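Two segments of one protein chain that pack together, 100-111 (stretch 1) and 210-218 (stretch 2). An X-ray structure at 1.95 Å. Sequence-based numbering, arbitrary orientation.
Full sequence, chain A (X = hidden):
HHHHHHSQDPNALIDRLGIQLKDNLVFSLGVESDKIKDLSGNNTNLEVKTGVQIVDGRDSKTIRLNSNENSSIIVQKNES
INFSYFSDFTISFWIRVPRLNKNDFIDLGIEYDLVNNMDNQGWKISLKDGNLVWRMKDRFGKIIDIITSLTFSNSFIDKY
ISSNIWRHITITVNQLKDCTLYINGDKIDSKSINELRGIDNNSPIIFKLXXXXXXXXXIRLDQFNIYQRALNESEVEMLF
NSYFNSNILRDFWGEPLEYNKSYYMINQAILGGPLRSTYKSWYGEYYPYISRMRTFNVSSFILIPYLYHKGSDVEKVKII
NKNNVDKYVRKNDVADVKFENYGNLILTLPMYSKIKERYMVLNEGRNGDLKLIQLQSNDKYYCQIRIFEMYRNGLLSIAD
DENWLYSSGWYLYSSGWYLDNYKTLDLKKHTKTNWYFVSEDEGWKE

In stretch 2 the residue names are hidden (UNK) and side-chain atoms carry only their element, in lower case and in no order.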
# COMPACT_ATOMS: atom_id res chain seq x y z
N LEU A 100 -0.95 2.83 -12.70
CA LEU A 100 -1.42 3.33 -13.95
C LEU A 100 -0.29 3.44 -14.98
O LEU A 100 0.69 4.16 -14.76
CB LEU A 100 -2.02 4.71 -13.70
CG LEU A 100 -2.79 5.27 -14.89
CD1 LEU A 100 -4.00 4.39 -15.18
CD2 LEU A 100 -3.18 6.72 -14.62
N ASN A 101 -0.49 2.81 -16.13
CA ASN A 101 0.52 2.75 -17.17
C ASN A 101 -0.16 2.93 -18.53
O ASN A 101 -1.39 2.95 -18.61
CB ASN A 101 1.35 1.46 -17.05
CG ASN A 101 0.51 0.21 -17.10
OD1 ASN A 101 0.24 -0.29 -18.19
ND2 ASN A 101 0.10 -0.32 -15.94
N LYS A 102 0.66 3.05 -19.58
CA LYS A 102 0.19 3.32 -20.94
C LYS A 102 -0.69 2.15 -21.43
O LYS A 102 -1.70 2.38 -22.08
CB LYS A 102 1.38 3.62 -21.85
CG LYS A 102 1.97 5.01 -21.66
CD LYS A 102 3.32 5.23 -22.32
CE LYS A 102 3.88 6.62 -22.08
NZ LYS A 102 5.04 6.92 -22.96
N ASN A 103 -0.34 0.91 -21.05
CA ASN A 103 -1.14 -0.26 -21.47
C ASN A 103 -2.59 -0.15 -20.98
O ASN A 103 -3.48 -0.67 -21.66
CB ASN A 103 -0.56 -1.59 -20.99
CG ASN A 103 0.85 -1.81 -21.46
OD1 ASN A 103 1.73 -0.99 -21.18
ND2 ASN A 103 1.09 -2.90 -22.16
N ASP A 104 -2.81 0.53 -19.84
CA ASP A 104 -4.13 0.71 -19.26
C ASP A 104 -5.02 1.66 -20.08
O ASP A 104 -6.23 1.70 -19.84
CB ASP A 104 -4.07 1.29 -17.85
CG ASP A 104 -3.49 0.35 -16.81
OD1 ASP A 104 -3.60 -0.90 -16.98
OD2 ASP A 104 -2.93 0.89 -15.83
N PHE A 105 -4.44 2.44 -20.99
CA PHE A 105 -5.18 3.50 -21.69
C PHE A 105 -6.04 2.88 -22.80
O PHE A 105 -6.98 3.51 -23.27
CB PHE A 105 -4.24 4.62 -22.14
CG PHE A 105 -4.02 5.70 -21.11
CD1 PHE A 105 -3.21 5.47 -20.00
CD2 PHE A 105 -4.63 6.94 -21.22
CE1 PHE A 105 -3.01 6.46 -19.05
CE2 PHE A 105 -4.43 7.93 -20.27
CZ PHE A 105 -3.61 7.69 -19.19
N ILE A 106 -5.73 1.64 -23.18
CA ILE A 106 -6.56 0.87 -24.10
C ILE A 106 -7.94 0.62 -23.47
O ILE A 106 -8.87 0.30 -24.18
CB ILE A 106 -5.88 -0.45 -24.51
CG1 ILE A 106 -6.54 -1.04 -25.76
CG2 ILE A 106 -5.89 -1.46 -23.37
CD1 ILE A 106 -5.94 -2.35 -26.23
N ASP A 107 -8.05 0.79 -22.15
CA ASP A 107 -9.28 0.59 -21.41
C ASP A 107 -9.81 1.92 -20.88
O ASP A 107 -10.62 1.94 -19.95
CB ASP A 107 -9.06 -0.40 -20.26
CG ASP A 107 -8.82 -1.80 -20.75
OD1 ASP A 107 -9.55 -2.22 -21.68
OD2 ASP A 107 -7.91 -2.47 -20.20
N LEU A 108 -9.37 3.04 -21.48
CA LEU A 108 -9.78 4.36 -21.05
C LEU A 108 -11.31 4.44 -21.16
O LEU A 108 -11.87 4.06 -22.18
CB LEU A 108 -9.07 5.40 -21.93
CG LEU A 108 -9.33 6.88 -21.60
CD1 LEU A 108 -9.39 7.13 -20.11
CD2 LEU A 108 -8.26 7.75 -22.23
N GLY A 109 -11.97 4.86 -20.07
CA GLY A 109 -13.40 5.10 -20.05
C GLY A 109 -14.22 3.82 -20.03
O GLY A 109 -15.45 3.89 -20.01
N ILE A 110 -13.55 2.66 -19.98
CA ILE A 110 -14.22 1.34 -20.00
C ILE A 110 -14.11 0.69 -18.61
O ILE A 110 -13.00 0.44 -18.15
CB ILE A 110 -13.59 0.45 -21.09
CG1 ILE A 110 -13.79 1.05 -22.49
CG2 ILE A 110 -14.13 -0.98 -21.02
CD1 ILE A 110 -12.66 0.73 -23.44
N GLU A 111 -15.26 0.46 -17.96
CA GLU A 111 -15.36 -0.31 -16.70
C GLU A 111 -15.07 -1.78 -17.00
O GLU A 111 -15.63 -2.30 -17.93
CB GLU A 111 -16.77 -0.36 -16.11
CG GLU A 111 -17.22 0.89 -15.40
CD GLU A 111 -18.53 0.71 -14.62
OE1 GLU A 111 -18.88 -0.44 -14.28
OE2 GLU A 111 -19.17 1.74 -14.34
N UNK A 210 -12.67 -9.26 -16.07
CA UNK A 210 -13.55 -9.49 -17.22
C UNK A 210 -13.84 -8.15 -17.90
O UNK A 210 -14.46 -7.30 -17.29
o UNK A 210 -14.67 -11.51 -19.87
o UNK A 210 -14.70 -12.85 -18.15
c UNK A 210 -15.69 -10.69 -17.92
c UNK A 210 -14.85 -10.16 -16.77
c UNK A 210 -14.99 -11.77 -18.71
N UNK A 211 -13.44 -8.02 -19.17
CA UNK A 211 -13.80 -6.85 -19.99
C UNK A 211 -12.60 -5.97 -20.33
O UNK A 211 -12.72 -5.08 -21.15
N UNK A 212 -11.45 -6.25 -19.71
CA UNK A 212 -10.23 -5.46 -19.90
C UNK A 212 -9.52 -5.90 -21.20
O UNK A 212 -9.28 -7.09 -21.41
c UNK A 212 -9.31 -5.57 -18.68
n UNK A 212 -7.62 -7.24 -18.30
c UNK A 212 -8.92 -6.99 -18.35
o UNK A 212 -9.78 -7.85 -18.16
N UNK A 213 -9.20 -4.94 -22.08
CA UNK A 213 -8.43 -5.25 -23.30
C UNK A 213 -6.93 -5.28 -22.97
O UNK A 213 -6.16 -5.94 -23.68
n UNK A 213 -13.92 -2.43 -25.30
c UNK A 213 -10.10 -4.48 -25.07
n UNK A 213 -11.88 -3.13 -26.10
c UNK A 213 -10.45 -3.35 -26.01
c UNK A 213 -12.63 -2.62 -25.12
c UNK A 213 -8.75 -4.24 -24.40
n UNK A 213 -12.07 -2.33 -23.95
N UNK A 214 -6.52 -4.61 -21.89
CA UNK A 214 -5.12 -4.67 -21.40
C UNK A 214 -4.90 -6.00 -20.69
O UNK A 214 -5.20 -6.12 -19.50
o UNK A 214 -2.61 -4.48 -20.29
n UNK A 214 -3.09 -2.88 -18.81
c UNK A 214 -3.39 -3.65 -19.85
c UNK A 214 -4.77 -3.50 -20.47
N UNK A 215 -4.31 -6.97 -21.40
CA UNK A 215 -4.18 -8.33 -20.91
C UNK A 215 -2.91 -8.50 -20.07
O UNK A 215 -2.62 -9.59 -19.62
c UNK A 215 -4.18 -9.31 -22.08
c UNK A 215 -6.74 -9.47 -22.14
n UNK A 215 -9.19 -9.76 -22.28
c UNK A 215 -7.90 -9.88 -23.01
c UNK A 215 -5.46 -9.29 -22.92
N UNK A 216 -2.13 -7.43 -19.91
CA UNK A 216 -1.03 -7.43 -18.97
C UNK A 216 -1.56 -7.13 -17.56
O UNK A 216 -0.84 -7.30 -16.60
n UNK A 216 0.63 -5.99 -21.72
c UNK A 216 0.05 -6.45 -19.42
o UNK A 216 1.17 -7.98 -20.86
c UNK A 216 0.68 -6.86 -20.73
N UNK A 217 -2.82 -6.69 -17.43
CA UNK A 217 -3.38 -6.37 -16.12
C UNK A 217 -3.44 -7.63 -15.26
O UNK A 217 -3.72 -8.75 -15.73
o UNK A 217 -3.33 -4.28 -14.03
c UNK A 217 -5.34 -5.19 -14.96
c UNK A 217 -4.51 -4.10 -14.33
c UNK A 217 -4.77 -5.75 -16.26
n UNK A 217 -5.15 -2.98 -14.03
N UNK A 218 -3.15 -7.42 -13.97
CA UNK A 218 -3.24 -8.45 -12.96
C UNK A 218 -3.55 -7.76 -11.63
O UNK A 218 -3.16 -6.62 -11.40
c UNK A 218 -0.73 -8.55 -12.37
c UNK A 218 0.02 -7.72 -13.19
c UNK A 218 1.52 -7.21 -11.38
c UNK A 218 1.13 -7.06 -12.70
c UNK A 218 0.79 -8.04 -10.55
c UNK A 218 -0.34 -8.69 -11.04
c UNK A 218 -1.95 -9.28 -12.89
O HOH W 1 -1.92 -2.53 -15.59
O HOH W 2 -0.07 -3.40 -17.72
O HOH W 3 -3.60 -0.35 -13.43

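Position 210 has five side-chain atoms: three carbons in a row, the third carrying two oxygens. The chain is unbranched up to a carboxylate, and it does not reach stretch 1. It is Glu-210.

Position 211 has no side-chain atoms, and its phi is 112°. A CB here would be jammed against the carbonyl oxygen of Glu-210. It is Gly-211.

Position 212 has two carbons, the second carrying one oxygen and one nitrogen. This is a short amide. Its CB lies 3.7 Å from Asp-107 OD2, but the end of the side chain leads away. It is Asn-212. Its ND2 donates to the backbone O of position 214 at 2.9 Å.

Position 213 has three carbons, a nitrogen, then a carbon carrying two more nitrogens. That is a guanidinium. One terminal nitrogen lies 3.4 Å from Asp-107 OD1 and 3.2 Å from Ile-110 CD1. It is Arg-213. The CB also packs 3.8 Å from Ile-106 CD1.

Position 214 has two carbons, the second carrying one oxygen and one nitrogen. The nitrogen is 2.7 Å from Asp-104 OD1, and CB lies 3.3 Å from Asn-103 O. It is Asn-214.

Position 215 has four carbons in a row ending in nitrogen. It points away from stretch 1. It is Lys-215, and its NZ bonds Asn-212 O at 2.8 Å.

Position 216 again has two carbons with one oxygen and one nitrogen on the second. It approaches the side chain of Asn-103. It is Asn-216. Its backbone N donates to Asn-214 OD1 at 3.0 Å, within the type I turn from Asn-214 to position 217.

Position 217 has three carbons, the third carrying one oxygen and one nitrogen. The nitrogen is 3.9 Å from Asp-104 OD1. It is Gln-217.

Position 218 has one carbon and a ring of six carbons. It lies out of reach of stretch 1. It is Phe-218.

The contact centres on two aspartates. The carboxylate of Asp-107 receives two successive backbone amides: Arg-213 N to Asp-107 OD1 at 2.8 Å, and Asn-214 N to Asp-107 OD2 at 3.1 Å. Arg-213 NH1 adds a salt bridge to Asp-107 OD1 at 3.4 Å, with a weak hydrogen bond. Asp-104 OD1 accepts a short but weak bond from Asn-214 ND2, at 2.7 Å. Asp-104 OD2 instead receives Asn-101 N at 3.1 Å, tying the acid to the residue just before the 3-10 segment. Waters extend the polar network: one joins Asn-101, Asp-104 and Gln-217. Ile-106 adds apolar packing, with Ile-106 CG2 3.7 Å from Asn-214 CB; Ile-110 CD1 lies against the Arg-213 guanidinium, 3.2 Å from Arg-213 NH1.

Stretch 2, residues 210-218: EGNRNKNQF
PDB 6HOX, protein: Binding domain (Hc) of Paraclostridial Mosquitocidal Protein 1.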